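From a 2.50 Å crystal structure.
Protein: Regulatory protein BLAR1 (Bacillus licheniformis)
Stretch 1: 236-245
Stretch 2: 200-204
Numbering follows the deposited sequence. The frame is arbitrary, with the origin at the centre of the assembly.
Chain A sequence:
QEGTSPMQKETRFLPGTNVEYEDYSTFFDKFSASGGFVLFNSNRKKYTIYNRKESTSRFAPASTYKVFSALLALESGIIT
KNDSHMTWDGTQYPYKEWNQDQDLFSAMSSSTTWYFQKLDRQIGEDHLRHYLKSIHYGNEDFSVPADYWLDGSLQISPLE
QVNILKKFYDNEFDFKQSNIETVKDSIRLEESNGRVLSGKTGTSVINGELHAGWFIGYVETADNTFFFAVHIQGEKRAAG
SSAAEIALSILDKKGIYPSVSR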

# COMPACT_ATOMS: atom_id res chain seq x y z
N LYS A 236 7.20 -17.92 -0.37
CA LYS A 236 7.71 -17.13 -1.49
C LYS A 236 8.59 -16.01 -0.95
O LYS A 236 8.14 -15.20 -0.14
CB LYS A 236 6.56 -16.51 -2.29
CG LYS A 236 5.70 -17.50 -3.05
CD LYS A 236 6.51 -18.27 -4.07
CE LYS A 236 5.75 -18.42 -5.36
NZ LYS A 236 5.52 -17.09 -5.96
N ARG A 237 9.85 -15.97 -1.41
CA ARG A 237 10.78 -14.94 -0.96
C ARG A 237 10.26 -13.54 -1.29
O ARG A 237 10.25 -12.65 -0.44
CB ARG A 237 12.15 -15.15 -1.62
CG ARG A 237 12.98 -16.28 -1.03
CD ARG A 237 13.70 -15.82 0.23
NE ARG A 237 14.74 -16.75 0.67
CZ ARG A 237 15.78 -16.40 1.43
NH1 ARG A 237 15.92 -15.15 1.84
NH2 ARG A 237 16.69 -17.31 1.76
N ALA A 238 9.82 -13.35 -2.53
CA ALA A 238 9.30 -12.06 -2.95
C ALA A 238 7.79 -12.07 -2.80
O ALA A 238 7.04 -12.16 -3.78
CB ALA A 238 9.70 -11.78 -4.39
N ALA A 239 7.34 -11.99 -1.55
CA ALA A 239 5.92 -12.00 -1.23
C ALA A 239 5.18 -10.83 -1.85
O ALA A 239 4.03 -10.97 -2.26
CB ALA A 239 5.75 -12.02 0.27
N GLY A 240 5.82 -9.67 -1.92
CA GLY A 240 5.17 -8.50 -2.49
C GLY A 240 4.78 -8.72 -3.95
O GLY A 240 3.71 -8.30 -4.38
N SER A 241 5.65 -9.37 -4.71
CA SER A 241 5.39 -9.64 -6.11
C SER A 241 4.30 -10.69 -6.26
O SER A 241 3.40 -10.54 -7.07
CB SER A 241 6.67 -10.14 -6.80
OG SER A 241 7.69 -9.15 -6.76
N SER A 242 4.40 -11.74 -5.46
CA SER A 242 3.42 -12.81 -5.52
C SER A 242 2.03 -12.32 -5.14
O SER A 242 1.03 -12.76 -5.73
CB SER A 242 3.84 -13.95 -4.60
OG SER A 242 5.05 -14.52 -5.07
N ALA A 243 1.95 -11.42 -4.17
CA ALA A 243 0.66 -10.87 -3.75
C ALA A 243 0.08 -9.99 -4.87
O ALA A 243 -1.13 -9.94 -5.06
CB ALA A 243 0.81 -10.07 -2.46
N ALA A 244 0.95 -9.30 -5.59
CA ALA A 244 0.50 -8.45 -6.68
C ALA A 244 -0.06 -9.35 -7.77
O ALA A 244 -1.16 -9.13 -8.28
CB ALA A 244 1.65 -7.62 -7.22
N GLU A 245 0.71 -10.38 -8.12
CA GLU A 245 0.29 -11.34 -9.13
C GLU A 245 -1.05 -11.96 -8.77
O GLU A 245 -1.92 -12.10 -9.63
CB GLU A 245 1.35 -12.44 -9.32
CG GLU A 245 2.59 -11.96 -10.06
CD GLU A 245 3.10 -12.99 -11.08
OE1 GLU A 245 2.29 -13.43 -11.94
OE2 GLU A 245 4.30 -13.35 -11.03
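Stretch 2 (200-204) KTGTS

How does the second stretch lie on the first? Residues 200-204 form an extended strand, part of a longer one, that crosses the helix beginning at Ala239. Their N-to-C directions differ by 136°, so the strand runs obliquely against the helix, nearer antiparallel than parallel, and the axes approach to 6.6 Å.

What lets them come so close? Gly240, the residue with the most surface covered, has no side chain to hold the strand off. Gly240 CA lies 4.8 Å from Thr203 CA and 3.4 Å from Gly202 O. A CB on Gly240 would point toward the strand and fall 2.7 Å from Thr203 OG1, a clash.

What does Thr203 do at this point? Its CA-to-CB bond points toward the helix, and with chi1 in the m rotamer Thr203 OG1 accepts a hydrogen bond from Gly240 N at 3.0 Å. In the first turn of a helix this NH has no carbonyl of a preceding turn to meet, and the threonine hydroxyl serves instead. Thr203 CG2 lies 4.4 Å from Ala239 CB.

Where does Thr201 sit? Two residues back, the CA-to-CB bond of Thr201 again points toward the helix, as alternation along a strand predicts. With chi1 in the p rotamer, Thr201 CG2 packs 3.4 Å from Gly240 O and 4.3 Å from Ala244 CB, one turn further along.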

# COMPACT_ATOMS: atom_id res chain seq x y z
N LYS A 200 0.72 -0.59 -4.82
CA LYS A 200 2.00 -0.61 -4.14
C LYS A 200 2.21 -1.92 -3.38
O LYS A 200 1.32 -2.37 -2.65
CB LYS A 200 2.11 0.58 -3.19
CG LYS A 200 3.50 1.22 -3.17
CD LYS A 200 4.34 0.66 -2.04
CE LYS A 200 5.80 0.67 -2.38
NZ LYS A 200 6.11 -0.51 -3.24
N THR A 201 3.37 -2.53 -3.57
CA THR A 201 3.72 -3.80 -2.93
C THR A 201 4.33 -3.63 -1.55
O THR A 201 4.81 -2.56 -1.20
CB THR A 201 4.75 -4.60 -3.74
OG1 THR A 201 5.94 -3.81 -3.88
CG2 THR A 201 4.21 -4.97 -5.09
N GLY A 202 4.34 -4.72 -0.79
CA GLY A 202 4.92 -4.72 0.53
C GLY A 202 5.41 -6.11 0.85
O GLY A 202 4.73 -7.10 0.56
N THR A 203 6.61 -6.20 1.43
CA THR A 203 7.18 -7.49 1.80
C THR A 203 7.74 -7.44 3.22
O THR A 203 8.36 -6.45 3.62
CB THR A 203 8.33 -7.91 0.87
OG1 THR A 203 7.83 -8.06 -0.47
CG2 THR A 203 8.93 -9.23 1.33
N SER A 204 7.50 -8.51 3.97
CA SER A 204 7.96 -8.63 5.35
C SER A 204 8.36 -10.06 5.65
O SER A 204 7.77 -11.00 5.11
CB SER A 204 6.87 -8.21 6.33
OG SER A 204 6.98 -6.84 6.67